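Local coordinates for outer surface protein (Borrelia burgdorferi, PDB 5IZT), which is of unproven function but is an all-helical outer surface protein of the Borrelia PFam54_60 family, which it shares with the complement-regulator-acquiring protein BbCRASP-1, at residues K179-T182 and L183-E186; S192-K195 and N196-Q199; L301-I304 and N305-E309; N312-L316 and N317-N321. All coordinates share one frame; numbering follows the deposited sequence.

How the interactions relate
All four contacts are local, each between neighbouring turns or at a helix end. Interactions 1 and 2 sit in series on helix 179-197, with centres 20 Å apart. Interaction 3 lies on helix 280-316, and interaction 4 spans its end and the loop that follows; their centres are 16 Å apart. The two helices pack together, so the pairs meet. Lys195 NZ of interaction 2 is 2.7 Å from Glu302 OE1 of interaction 3, a salt bridge. Leu180 CD2 of interaction 1 lies 3.6 Å from Tyr315 CZ of interaction 4. Lys184 CG of interaction 1 touches Ile308 CG2 of interaction 3. Interactions 2 and 4 stay about 15 Å apart at their nearest atoms.

Interaction 1. Residues K179-T182 and L183-E186; sequences KLQT and LKNE
Gln181 and Lys184 meet one turn apart, side by side and pointing the same way. Lys184 NZ gives a hydrogen bond of 2.9 Å to Gln181 OE1. The ammonium lies in the plane of the amide, on a lone pair of the oxygen. The C=O...N angle there is 117°. A water closes the group from the other half of the amide. It accepts from Gln181 NE2 at 2.6 Å and from Lys184 NZ at 2.9 Å. Both polar atoms of the amide are thus used, which should limit its rotation. Shape brings the two ends together. The Gln181 chain bends at chi2 (-49°). Lys184 leaves with CG opposite its backbone N and turns only at chi3 (69°), so CE also comes against Gln181 OE1.

The backbone beneath is regular alpha-helix, the first turns of helix 179-197. Leu183 N, Lys184 N, Asn185 N and Glu186 N each bond to the carbonyl oxygen four residues back, and Thr182 OG1 bonds back to Ser178 O. Asn185 N to Gln181 O, at 2.9 Å, is one of the backbone bonds. Asn185 CG also comes 3.2 Å from Gln181 O, beyond the oxygen, without a side-chain hydrogen bond.

Outermost are the neighbouring helices: Leu180 packs on Phe325 and Thr326 of helix 322-359 and on Tyr315 of helix 280-316, while Leu183 touches Thr326 and Lys184 touches Leu329 and Asn312. The carboxylate of Glu186 is held outside the segment, by a salt bridge from its OE2 to Lys333.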
# COMPACT_ATOMS: atom_id res chain seq x y z
N LYS A 179 7.20 33.02 0.09
CA LYS A 179 7.89 31.73 -0.03
C LYS A 179 7.33 30.71 0.96
O LYS A 179 7.11 29.55 0.59
CB LYS A 179 9.39 31.90 0.21
CG LYS A 179 10.17 32.43 -0.99
CD LYS A 179 11.62 31.95 -0.94
CE LYS A 179 12.17 32.04 0.48
NZ LYS A 179 13.54 31.48 0.58
N LEU A 180 7.09 31.13 2.20
CA LEU A 180 6.63 30.17 3.22
C LEU A 180 5.21 29.71 2.94
O LEU A 180 4.91 28.51 3.04
CB LEU A 180 6.73 30.79 4.61
CG LEU A 180 6.33 29.88 5.77
CD1 LEU A 180 7.24 28.67 5.85
CD2 LEU A 180 6.33 30.64 7.11
N GLN A 181 4.32 30.64 2.62
CA GLN A 181 2.94 30.26 2.33
C GLN A 181 2.86 29.35 1.11
O GLN A 181 2.07 28.40 1.09
CB GLN A 181 2.09 31.51 2.14
CG GLN A 181 1.79 32.18 3.45
CD GLN A 181 1.27 31.19 4.47
OE1 GLN A 181 0.27 30.51 4.24
NE2 GLN A 181 1.95 31.10 5.61
N THR A 182 3.69 29.60 0.09
CA THR A 182 3.68 28.75 -1.10
C THR A 182 4.11 27.33 -0.76
O THR A 182 3.49 26.35 -1.20
CB THR A 182 4.60 29.34 -2.16
OG1 THR A 182 4.03 30.56 -2.67
CG2 THR A 182 4.80 28.35 -3.31
N LEU A 183 5.22 27.20 -0.03
CA LEU A 183 5.71 25.90 0.39
C LEU A 183 4.67 25.15 1.20
O LEU A 183 4.39 23.97 0.94
CB LEU A 183 6.97 26.08 1.22
CG LEU A 183 7.90 24.89 1.44
CD1 LEU A 183 8.65 24.55 0.16
CD2 LEU A 183 8.86 25.17 2.60
N LYS A 184 4.04 25.84 2.15
CA LYS A 184 3.05 25.18 2.99
C LYS A 184 1.86 24.71 2.16
O LYS A 184 1.41 23.56 2.28
CB LYS A 184 2.59 26.12 4.11
CG LYS A 184 1.54 25.49 5.01
CD LYS A 184 0.92 26.46 5.97
CE LYS A 184 0.03 27.47 5.25
NZ LYS A 184 -0.44 28.54 6.18
N ASN A 185 1.36 25.59 1.28
CA ASN A 185 0.17 25.25 0.50
C ASN A 185 0.45 24.12 -0.49
O ASN A 185 -0.42 23.27 -0.73
CB ASN A 185 -0.35 26.48 -0.24
CG ASN A 185 -0.99 27.49 0.70
OD1 ASN A 185 -1.43 27.13 1.79
ND2 ASN A 185 -1.08 28.74 0.26
N GLU A 186 1.65 24.11 -1.07
CA GLU A 186 2.00 23.06 -2.01
C GLU A 186 2.01 21.70 -1.32
O GLU A 186 1.57 20.70 -1.89
CB GLU A 186 3.34 23.40 -2.67
CG GLU A 186 4.37 22.30 -2.74
CD GLU A 186 5.76 22.85 -3.07
OE1 GLU A 186 5.84 23.84 -3.83
OE2 GLU A 186 6.76 22.30 -2.55
O HOH W 1 1.09 30.30 7.92

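Interaction 2. Residues S192-K195 and N196-Q199; sequences SEEK and NKTQ
The carboxylate of Glu194 forms a salt bridge with the ammonium of Lys197. Lys197 NZ lies 3.0 Å from Glu194 OE2, on the syn side of that oxygen and 33° out of the carboxylate plane. Lys197 CE is close to both oxygens, 3.5 Å from Glu194 OE1. The second flat group is the amide of Gln199. Its NE2 reaches Thr198 OG1 at 2.6 Å, and the hydroxyl oxygen lies in the amide plane.

Bends at Glu194 chi2 (-60°) and Lys197 chi3 bring the two charged ends together one turn apart.

Lys195 O takes two bonds from Thr198. The hydroxyl OG1 donates at 2.7 Å. Thr198 N donates at 3.1 Å from above the carbonyl plane, away from the lone pairs. The hydroxyl reaches back because chi1 of Thr198 (70°) sets OG1 between the backbone N and the carbonyl carbon. The methyl CG2 then rests 3.2 Å from Glu194 O.

The bonds from Lys197 N and Thr198 N to the carbonyls of Glu193 and Glu194 are all weak. This fits a helix near its C-terminal end. Helix 280-316 lies alongside. Glu194 touches Phe297 and Leu301, and Thr198 touches Gln294 and Glu298. Lys195 NZ makes a salt bridge to Glu302.

Lys195 O is held by both donors of Thr198, whose hydroxyl also accepts from Gln199 NE2. This probably compensates for the weak bonds to Glu193 O and Glu194 O.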
# COMPACT_ATOMS: atom_id res chain seq x y z
N SER A 192 -3.55 16.28 -0.12
CA SER A 192 -4.94 16.20 -0.56
C SER A 192 -5.08 15.43 -1.87
O SER A 192 -6.00 14.62 -2.03
CB SER A 192 -5.49 17.62 -0.70
OG SER A 192 -6.83 17.60 -1.14
N GLU A 193 -4.17 15.67 -2.82
CA GLU A 193 -4.19 14.91 -4.06
C GLU A 193 -4.00 13.42 -3.81
O GLU A 193 -4.66 12.59 -4.45
CB GLU A 193 -3.11 15.43 -5.02
CG GLU A 193 -3.45 16.75 -5.70
CD GLU A 193 -2.28 17.29 -6.52
OE1 GLU A 193 -1.28 16.56 -6.69
OE2 GLU A 193 -2.36 18.46 -6.97
N GLU A 194 -3.11 13.06 -2.89
CA GLU A 194 -2.86 11.65 -2.63
C GLU A 194 -4.00 11.00 -1.86
O GLU A 194 -4.37 9.85 -2.16
CB GLU A 194 -1.55 11.49 -1.86
CG GLU A 194 -0.34 11.84 -2.70
CD GLU A 194 -0.24 10.96 -3.93
OE1 GLU A 194 -0.58 9.75 -3.84
OE2 GLU A 194 0.17 11.47 -4.98
N LYS A 195 -4.58 11.70 -0.88
CA LYS A 195 -5.74 11.16 -0.18
C LYS A 195 -6.88 10.88 -1.15
O LYS A 195 -7.55 9.85 -1.03
CB LYS A 195 -6.23 12.13 0.90
CG LYS A 195 -5.28 12.35 2.06
CD LYS A 195 -5.84 13.38 3.03
CE LYS A 195 -6.94 12.80 3.90
NZ LYS A 195 -6.40 11.91 4.96
N ASN A 196 -7.11 11.80 -2.10
CA ASN A 196 -8.18 11.60 -3.07
C ASN A 196 -7.97 10.32 -3.88
O ASN A 196 -8.93 9.62 -4.19
CB ASN A 196 -8.30 12.80 -4.01
CG ASN A 196 -9.57 12.74 -4.86
OD1 ASN A 196 -9.51 12.53 -6.07
ND2 ASN A 196 -10.72 12.89 -4.21
N LYS A 197 -6.72 10.01 -4.23
CA LYS A 197 -6.45 8.82 -5.03
C LYS A 197 -6.59 7.53 -4.24
O LYS A 197 -6.66 6.46 -4.85
CB LYS A 197 -5.05 8.90 -5.64
CG LYS A 197 -4.98 9.81 -6.84
CD LYS A 197 -3.63 9.72 -7.51
CE LYS A 197 -2.55 10.33 -6.65
NZ LYS A 197 -1.22 10.33 -7.33
N THR A 198 -6.59 7.58 -2.91
CA THR A 198 -6.81 6.36 -2.15
C THR A 198 -8.26 5.91 -2.17
O THR A 198 -8.57 4.82 -1.68
CB THR A 198 -6.36 6.52 -0.70
OG1 THR A 198 -7.27 7.40 -0.02
CG2 THR A 198 -4.96 7.11 -0.62
N GLN A 199 -9.16 6.71 -2.74
CA GLN A 199 -10.55 6.31 -2.84
C GLN A 199 -10.88 5.84 -4.26
O GLN A 199 -10.27 6.28 -5.24
CB GLN A 199 -11.48 7.46 -2.44
CG GLN A 199 -11.04 8.19 -1.18
CD GLN A 199 -11.00 7.27 0.03
OE1 GLN A 199 -12.02 6.69 0.41
NE2 GLN A 199 -9.82 7.10 0.61

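Interaction 3. Residues L301-I304 and N305-E309; sequences LEEI and NKKIE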
# COMPACT_ATOMS: atom_id res chain seq x y z
N LEU A 301 -0.19 9.82 5.38
CA LEU A 301 -0.78 11.02 4.78
C LEU A 301 -1.51 11.85 5.83
O LEU A 301 -1.26 13.05 5.96
CB LEU A 301 -1.73 10.63 3.64
CG LEU A 301 -1.09 9.93 2.44
CD1 LEU A 301 -2.22 9.50 1.52
CD2 LEU A 301 -0.09 10.83 1.70
N GLU A 302 -2.36 11.21 6.64
CA GLU A 302 -3.09 11.96 7.65
C GLU A 302 -2.16 12.53 8.72
O GLU A 302 -2.41 13.62 9.24
CB GLU A 302 -4.18 11.09 8.29
CG GLU A 302 -5.18 11.87 9.14
CD GLU A 302 -5.69 13.16 8.48
OE1 GLU A 302 -6.08 13.13 7.29
OE2 GLU A 302 -5.74 14.19 9.18
N GLU A 303 -1.11 11.79 9.08
CA GLU A 303 -0.17 12.28 10.08
C GLU A 303 0.57 13.52 9.59
O GLU A 303 0.75 14.48 10.36
CB GLU A 303 0.83 11.16 10.44
CG GLU A 303 1.71 11.45 11.65
CD GLU A 303 0.93 11.52 12.96
OE1 GLU A 303 -0.06 10.78 13.12
OE2 GLU A 303 1.33 12.33 13.82
N ILE A 304 0.99 13.54 8.32
CA ILE A 304 1.63 14.73 7.76
C ILE A 304 0.68 15.91 7.79
O ILE A 304 1.05 17.02 8.20
CB ILE A 304 2.12 14.45 6.33
CG1 ILE A 304 3.25 13.42 6.33
CG2 ILE A 304 2.57 15.75 5.65
CD1 ILE A 304 3.65 12.93 4.95
N ASN A 305 -0.57 15.69 7.36
CA ASN A 305 -1.59 16.74 7.41
C ASN A 305 -1.74 17.30 8.82
O ASN A 305 -1.78 18.52 9.02
CB ASN A 305 -2.92 16.17 6.92
CG ASN A 305 -3.75 17.18 6.14
OD1 ASN A 305 -3.23 18.16 5.61
ND2 ASN A 305 -5.05 16.93 6.06
N LYS A 306 -1.80 16.41 9.83
CA LYS A 306 -1.94 16.86 11.22
C LYS A 306 -0.72 17.68 11.66
O LYS A 306 -0.87 18.69 12.37
CB LYS A 306 -2.11 15.67 12.16
CG LYS A 306 -3.43 14.93 12.04
CD LYS A 306 -3.61 13.93 13.18
CE LYS A 306 -2.50 12.89 13.22
NZ LYS A 306 -2.56 12.04 14.45
N LYS A 307 0.48 17.22 11.31
CA LYS A 307 1.70 17.93 11.71
C LYS A 307 1.80 19.31 11.08
O LYS A 307 2.29 20.26 11.71
CB LYS A 307 2.93 17.09 11.37
CG LYS A 307 3.09 15.92 12.35
CD LYS A 307 3.23 16.46 13.78
CE LYS A 307 3.93 15.48 14.71
NZ LYS A 307 3.06 14.32 15.02
N ILE A 308 1.37 19.44 9.82
CA ILE A 308 1.37 20.75 9.17
C ILE A 308 0.55 21.74 9.98
O ILE A 308 0.98 22.87 10.21
CB ILE A 308 0.84 20.63 7.74
CG1 ILE A 308 1.80 19.84 6.86
CG2 ILE A 308 0.57 22.02 7.16
CD1 ILE A 308 1.25 19.61 5.49
N GLU A 309 -0.65 21.32 10.42
CA GLU A 309 -1.51 22.22 11.17
C GLU A 309 -0.91 22.56 12.54
O GLU A 309 -1.04 23.70 13.00
CB GLU A 309 -2.90 21.60 11.34
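Glu303 sends CG opposite its backbone N (chi1 -169°) and then bends at chi2 (67°), which turns its carboxylate toward the next turn of the helix. Lys306 and Lys307 both start beside their own backbone N and reach back to it. Lys306 bends at chi3, and Lys307 at chi2 and chi4. Each lysine takes one oxygen. Lys307 NZ lies 2.9 Å from Glu303 OE2 and meets it nearly head-on to the C-O bond. Lys306 NZ is 3.1 Å from Glu303 OE1, a weak hydrogen bond within a salt bridge, with CE at 3.2 Å from the same oxygen.

Ile304 and Ile308 cross one turn apart, with Ile304 CG2 4.1 Å from Ile308 CD1. Ile304 packs on Ile191 and Leu336, Ile308 on Leu187 and Leu332. Both isoleucines belong to the predicted coiled coil, 301-349. Glu302, paired with Lys195, also touches Lys306 CG through OE2, at 3.8 Å.

The three charged residues Glu303, Lys306 and Lys307 form a salt-bridge network. Lys307 NZ also pairs with the terminal carboxylate of Met396. Two ammonium groups around the buried Glu303 would probably stabilise its negative form, and Lys307 links it to the chain end.

Interaction 4. Residues N312-L316 and N317-N321; sequences NQDYL and NAKIN
Lys319 NZ reaches back to Asp314 OD1 at 3.4 Å, a weak bond within a salt bridge, and the two side chains cross obliquely. A bend at chi3 brings the Lys319 tail to the carboxylate. A water lies between Asp314 OD1 and Asn317 ND2, but it comes so close to OD1 that this bridge is doubtful.

The backbone bonds are firmer. Asn317 N bonds to Gln313 O at 2.8 Å, the last regular turn of helix 280-316. Lys319 N then bonds to Asp314 O at 2.9 Å, and Ala318 N to Tyr315 O at 3.0 Å. This pair defines a Schellman motif, with Ala318 as the C-prime residue at positive phi (66°). It ends the helix and starts the short turn that leads to Asn321, the N-cap position of helix 322-359. Another water spans the turn, donating to Tyr315 O and to Ile320 O.

Side-chain packing completes the contact. Ile320 lays its CG1 against Tyr315, 4.0 Å from Tyr315 CB, and its CD1 near Asp314 CB. CG1 can reach this place because chi1 of Ile320 (64°) tucks it back over its own main chain, on the side of Tyr315. The backbone carbon C of Asn321 makes a van der Waals contact with the edge of the Tyr315 ring, 3.8 Å from Tyr315 CD1. Beyond the turn, the ring meets that of Phe325, their planes about 35° apart, and Tyr315 OH is hydrogen-bonded to Ser322 OG.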
# COMPACT_ATOMS: atom_id res chain seq x y z
N ASN A 312 1.98 24.90 12.04
CA ASN A 312 1.42 26.18 11.62
C ASN A 312 0.97 27.00 12.83
O ASN A 312 1.25 28.20 12.91
CB ASN A 312 0.24 25.91 10.67
CG ASN A 312 -0.31 27.16 10.05
OD1 ASN A 312 -1.48 27.49 10.22
ND2 ASN A 312 0.54 27.88 9.32
N GLN A 313 0.30 26.36 13.79
CA GLN A 313 -0.11 27.11 14.99
C GLN A 313 1.08 27.46 15.88
O GLN A 313 1.09 28.55 16.48
CB GLN A 313 -1.15 26.29 15.75
CG GLN A 313 -2.46 26.23 15.00
CD GLN A 313 -3.12 27.58 14.82
OE1 GLN A 313 -3.01 28.45 15.69
NE2 GLN A 313 -3.83 27.75 13.71
N ASP A 314 2.09 26.59 15.96
CA ASP A 314 3.33 26.96 16.62
C ASP A 314 3.94 28.20 15.99
O ASP A 314 4.41 29.12 16.69
CB ASP A 314 4.32 25.80 16.54
CG ASP A 314 3.95 24.65 17.42
OD1 ASP A 314 3.01 24.82 18.23
OD2 ASP A 314 4.59 23.58 17.30
N TYR A 315 3.96 28.25 14.66
CA TYR A 315 4.49 29.42 13.97
C TYR A 315 3.64 30.65 14.23
O TYR A 315 4.17 31.73 14.51
CB TYR A 315 4.57 29.12 12.47
CG TYR A 315 4.89 30.33 11.64
CD1 TYR A 315 6.14 30.93 11.69
CD2 TYR A 315 3.94 30.83 10.75
CE1 TYR A 315 6.44 32.03 10.90
CE2 TYR A 315 4.23 31.93 9.96
CZ TYR A 315 5.47 32.53 10.03
OH TYR A 315 5.74 33.62 9.23
N LEU A 316 2.31 30.49 14.17
CA LEU A 316 1.44 31.64 14.43
C LEU A 316 1.56 32.10 15.88
O LEU A 316 1.36 33.29 16.16
CB LEU A 316 -0.00 31.26 14.10
CG LEU A 316 -0.31 31.07 12.61
CD1 LEU A 316 -1.78 30.73 12.41
CD2 LEU A 316 0.05 32.32 11.83
N ASN A 317 1.90 31.21 16.81
CA ASN A 317 2.07 31.60 18.20
C ASN A 317 3.48 32.06 18.52
O ASN A 317 3.81 32.25 19.70
CB ASN A 317 1.71 30.44 19.13
CG ASN A 317 0.22 30.17 19.17
OD1 ASN A 317 -0.58 31.10 19.13
ND2 ASN A 317 -0.15 28.91 19.26
N ALA A 318 4.32 32.27 17.50
CA ALA A 318 5.70 32.73 17.64
C ALA A 318 6.59 31.72 18.36
O ALA A 318 7.70 32.07 18.79
CB ALA A 318 5.78 34.09 18.35
N LYS A 319 6.13 30.47 18.52
CA LYS A 319 6.96 29.46 19.16
C LYS A 319 8.14 29.07 18.27
O LYS A 319 9.19 28.67 18.78
CB LYS A 319 6.14 28.22 19.51
CG LYS A 319 5.27 28.38 20.74
CD LYS A 319 4.59 27.07 21.08
CE LYS A 319 5.58 25.90 21.00
NZ LYS A 319 4.93 24.56 21.02
N ILE A 320 7.94 29.12 16.95
CA ILE A 320 8.99 28.85 15.98
C ILE A 320 8.92 29.96 14.95
O ILE A 320 7.91 30.66 14.83
CB ILE A 320 8.83 27.47 15.31
CG1 ILE A 320 7.54 27.40 14.48
CG2 ILE A 320 8.87 26.36 16.36
CD1 ILE A 320 7.35 26.08 13.74
N ASN A 321 10.02 30.17 14.23
CA ASN A 321 10.07 31.25 13.26
C ASN A 321 9.93 30.69 11.84
O ASN A 321 9.75 29.48 11.64
CB ASN A 321 11.33 32.11 13.45
CG ASN A 321 12.62 31.35 13.15
OD1 ASN A 321 12.61 30.29 12.53
ND2 ASN A 321 13.73 31.91 13.60
O HOH W 2 1.32 26.11 19.40
O HOH W 3 6.50 33.16 14.26